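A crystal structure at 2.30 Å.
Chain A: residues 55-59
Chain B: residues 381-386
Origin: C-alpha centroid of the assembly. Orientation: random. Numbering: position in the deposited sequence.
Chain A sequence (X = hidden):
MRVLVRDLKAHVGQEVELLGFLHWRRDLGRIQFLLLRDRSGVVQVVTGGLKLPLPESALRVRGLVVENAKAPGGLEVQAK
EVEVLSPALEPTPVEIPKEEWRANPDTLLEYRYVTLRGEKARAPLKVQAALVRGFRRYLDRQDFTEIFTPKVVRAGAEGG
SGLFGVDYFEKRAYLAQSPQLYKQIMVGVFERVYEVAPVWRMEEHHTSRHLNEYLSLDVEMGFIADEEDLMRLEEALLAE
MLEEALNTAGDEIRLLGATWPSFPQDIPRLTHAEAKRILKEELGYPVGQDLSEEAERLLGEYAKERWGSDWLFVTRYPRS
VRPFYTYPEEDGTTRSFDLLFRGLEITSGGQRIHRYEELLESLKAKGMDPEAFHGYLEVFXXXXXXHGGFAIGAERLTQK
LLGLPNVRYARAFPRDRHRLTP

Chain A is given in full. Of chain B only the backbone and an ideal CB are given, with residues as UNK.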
ATOM      1  N   PRO A  55     -30.246 -17.128  -7.936  1.00 33.39           N
ATOM      2  CA  PRO A  55     -28.908 -16.779  -8.417  1.00 32.47           C
ATOM      3  C   PRO A  55     -28.166 -15.959  -7.370  1.00 32.65           C
ATOM      4  O   PRO A  55     -28.786 -15.301  -6.534  1.00 30.36           O
ATOM      5  CB  PRO A  55     -29.192 -15.968  -9.676  1.00 31.90           C
ATOM      6  CG  PRO A  55     -30.445 -16.594 -10.192  1.00 32.10           C
ATOM      7  CD  PRO A  55     -31.269 -16.777  -8.935  1.00 33.12           C
ATOM      8  N   GLU A  56     -26.838 -16.016  -7.415  1.00 32.99           N
ATOM      9  CA  GLU A  56     -25.990 -15.270  -6.489  1.00 33.66           C
ATOM     10  C   GLU A  56     -25.874 -15.911  -5.114  1.00 32.89           C
ATOM     11  O   GLU A  56     -25.352 -15.302  -4.178  1.00 32.45           O
ATOM     12  CB  GLU A  56     -26.492 -13.828  -6.375  1.00 34.45           C
ATOM     13  CG  GLU A  56     -25.398 -12.814  -6.531  1.00 36.41           C
ATOM     14  CD  GLU A  56     -24.376 -13.223  -7.581  1.00 36.95           C
ATOM     15  OE1 GLU A  56     -24.741 -13.350  -8.760  1.00 38.61           O
ATOM     16  OE2 GLU A  56     -23.208 -13.444  -7.210  1.00 38.78           O
ATOM     17  N   SER A  57     -26.375 -17.138  -4.994  1.00 32.03           N
ATOM     18  CA  SER A  57     -26.302 -17.888  -3.739  1.00 30.85           C
ATOM     19  C   SER A  57     -24.876 -18.445  -3.599  1.00 29.85           C
ATOM     20  O   SER A  57     -24.218 -18.742  -4.595  1.00 28.50           O
ATOM     21  CB  SER A  57     -27.301 -19.058  -3.754  1.00 32.92           C
ATOM     22  OG  SER A  57     -28.651 -18.619  -3.758  1.00 32.53           O
ATOM     23  N   ALA A  58     -24.409 -18.575  -2.364  1.00 28.16           N
ATOM     24  CA  ALA A  58     -23.083 -19.114  -2.094  1.00 29.29           C
ATOM     25  C   ALA A  58     -23.227 -20.623  -1.968  1.00 31.15           C
ATOM     26  O   ALA A  58     -24.032 -21.106  -1.168  1.00 32.05           O
ATOM     27  CB  ALA A  58     -22.523 -18.536  -0.810  1.00 29.76           C
ATOM     28  N   LEU A  59     -22.446 -21.361  -2.751  1.00 29.91           N
ATOM     29  CA  LEU A  59     -22.505 -22.816  -2.735  1.00 31.00           C
ATOM     30  C   LEU A  59     -21.168 -23.491  -2.530  1.00 31.65           C
ATOM     31  O   LEU A  59     -20.101 -22.911  -2.750  1.00 29.97           O
ATOM     32  CB  LEU A  59     -23.068 -23.342  -4.060  1.00 32.08           C
ATOM     33  CG  LEU A  59     -24.393 -22.796  -4.575  1.00 32.68           C
ATOM     34  CD1 LEU A  59     -24.648 -23.365  -5.949  1.00 31.37           C
ATOM     35  CD2 LEU A  59     -25.508 -23.152  -3.613  1.00 31.95           C
TER
ATOM     36  N   UNK B 381     -28.733  -9.697   1.021  1.00 49.12           N
ATOM     37  CA  UNK B 381     -29.903 -10.336   0.444  1.00 51.31           C
ATOM     38  C   UNK B 381     -29.450 -11.028  -0.839  1.00 51.70           C
ATOM     39  O   UNK B 381     -30.260 -11.375  -1.699  1.00 51.91           O
ATOM     40  CB  UNK B 381     -31.023  -9.329   0.178  1.00 51.31           C
ATOM     41  N   UNK B 382     -28.137 -11.217  -0.960  1.00 50.65           N
ATOM     42  CA  UNK B 382     -27.570 -11.856  -2.136  1.00 49.72           C
ATOM     43  C   UNK B 382     -26.513 -12.895  -1.802  1.00 48.44           C
ATOM     44  O   UNK B 382     -25.376 -12.824  -2.267  1.00 48.11           O
ATOM     45  CB  UNK B 382     -26.967 -10.795  -3.059  1.00 49.72           C
ATOM     46  N   UNK B 383     -26.916 -13.859  -0.979  1.00 46.73           N
ATOM     47  CA  UNK B 383     -26.041 -14.946  -0.590  1.00 44.67           C
ATOM     48  C   UNK B 383     -24.646 -14.599  -0.115  1.00 43.87           C
ATOM     49  O   UNK B 383     -23.683 -15.270  -0.488  1.00 43.31           O
ATOM     50  CB  UNK B 383     -25.908 -15.899  -1.779  1.00 44.67           C
ATOM     51  N   UNK B 384     -24.516 -13.558   0.700  1.00 42.46           N
ATOM     52  CA  UNK B 384     -23.206 -13.206   1.227  1.00 41.04           C
ATOM     53  C   UNK B 384     -22.783 -14.446   2.013  1.00 41.00           C
ATOM     54  O   UNK B 384     -23.486 -14.882   2.925  1.00 41.11           O
ATOM     55  CB  UNK B 384     -23.231 -11.939   2.085  1.00 41.04           C
ATOM     56  N   UNK B 385     -21.635 -15.039   1.663  1.00 41.02           N
ATOM     57  CA  UNK B 385     -21.139 -16.239   2.344  1.00 41.09           C
ATOM     58  C   UNK B 385     -20.604 -15.992   3.750  1.00 41.85           C
ATOM     59  O   UNK B 385     -20.238 -14.869   4.091  1.00 41.63           O
ATOM     60  CB  UNK B 385     -20.034 -16.878   1.501  1.00 41.09           C
ATOM     61  N   UNK B 386     -20.561 -17.042   4.590  1.00 41.58           N
ATOM     62  CA  UNK B 386     -20.041 -16.835   5.944  1.00 41.27           C
ATOM     63  C   UNK B 386     -18.641 -16.235   5.831  1.00 42.10           C
ATOM     64  O   UNK B 386     -17.793 -16.748   5.096  1.00 41.32           O
ATOM     65  CB  UNK B 386     -20.016 -18.143   6.738  1.00 41.27           C
TER

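Position 381 lies beyond the reach of chain A. Its ideal CB has no atom of residues 55-59 within 5.5 Å, so this segment sets no demand on size, charge or polarity, so many residues would suit. The deposited residue is Lys381(B), whose NZ is hydrogen-bonded elsewhere in the structure.

At position 382 the CA-to-CB bond points sideways to chain A. The ideal CB is 4.3 Å from CG of Glu56(A), a methylene carbon, so the start of a side chain can pass beside it. Phi is -135° and psi 56°, which a residue with a side chain can adopt. Residues 55-59 do not close off the space farther out, and either a long aliphatic or an aromatic side chain would fit. The residue is Tyr382(B). Its chi1 is -65° (m). Its OH finds a hydrogen bond elsewhere in the structure. The backbone comes closer than the side chain: O of Tyr382(B) is 3.1 Å from O of Glu56(A). Both atoms are acceptors, so this is no hydrogen bond.

Position 383 is the most restrictive. Its ideal CB points toward chain A and would sit 2.5 Å from O of Glu56(A) and 2.8 Å from CA of Ser57(A), both clashes. It would also be a tight 3.1 Å from N of Ala58(A). Phi is 48°, and a positive phi by itself favours glycine. Any side chain would begin too close to the backbone of chain A, so glycine alone suits the site as it stands. Gly383(B) is the deposited residue. Without a CB, its CA can approach to 4.3 Å from CA of Ser57(A) and 3.7 Å from O of Glu56(A). Its O lies 3.5 Å from CB of Ala58(A).

At position 384 the CA-to-CB bond points away from chain A, which offers nothing within 5.5 Å of the ideal CB. Side chains of many kinds are possible. The residue is Met384(B), with chi1 at -165° (t); it makes no contact with this segment.

At position 385 the bond points sideways, and the ideal CB is 3.8 Å from CB of Ala58(A). That methyl favours a small or medium apolar partner. Phi of -72° is open to proline, but does not require it. The residue is Pro385(B), and its CB makes an apolar contact with CB of Ala58(A) at 3.8 Å.

Position 386 has no near neighbour in chain A around its ideal CB. Phi of -56° permits proline among others. Pro386(B) is deposited here, without direct contact.

Chain B 381-386: KYGMPP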
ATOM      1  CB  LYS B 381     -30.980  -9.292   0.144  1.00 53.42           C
ATOM      2  CG  LYS B 381     -31.780  -8.889   1.372  1.00 56.08           C
ATOM      3  CD  LYS B 381     -32.392  -7.503   1.236  1.00 60.04           C
ATOM      4  CE  LYS B 381     -32.972  -7.273  -0.078  1.00 62.47           C
ATOM      5  NZ  LYS B 381     -33.732  -6.216  -0.386  1.00 64.39           N
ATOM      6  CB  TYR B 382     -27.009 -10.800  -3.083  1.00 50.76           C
ATOM      7  CG  TYR B 382     -28.085  -9.897  -3.639  1.00 53.22           C
ATOM      8  CD1 TYR B 382     -28.899 -10.314  -4.693  1.00 53.17           C
ATOM      9  CD2 TYR B 382     -28.322  -8.637  -3.080  1.00 54.17           C
ATOM     10  CE1 TYR B 382     -29.923  -9.500  -5.177  1.00 54.26           C
ATOM     11  CE2 TYR B 382     -29.343  -7.818  -3.554  1.00 54.36           C
ATOM     12  CZ  TYR B 382     -30.140  -8.257  -4.603  1.00 55.17           C
ATOM     13  OH  TYR B 382     -31.153  -7.453  -5.072  1.00 56.47           O
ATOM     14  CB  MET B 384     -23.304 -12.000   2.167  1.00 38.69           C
ATOM     15  CG  MET B 384     -21.963 -11.355   2.464  1.00 38.58           C
ATOM     16  SD  MET B 384     -21.240 -10.494   1.047  1.00 30.82           S
ATOM     17  CE  MET B 384     -21.341  -8.889   1.626  1.00 38.86           C
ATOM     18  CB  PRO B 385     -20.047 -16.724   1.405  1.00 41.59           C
ATOM     19  CG  PRO B 385     -19.452 -15.420   0.934  1.00 41.43           C
ATOM     20  CD  PRO B 385     -20.685 -14.592   0.627  1.00 41.80           C
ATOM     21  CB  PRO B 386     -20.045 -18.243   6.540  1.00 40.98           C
ATOM     22  CG  PRO B 386     -19.911 -19.131   5.344  1.00 42.04           C
ATOM     23  CD  PRO B 386     -20.823 -18.471   4.342  1.00 41.31           C
TER
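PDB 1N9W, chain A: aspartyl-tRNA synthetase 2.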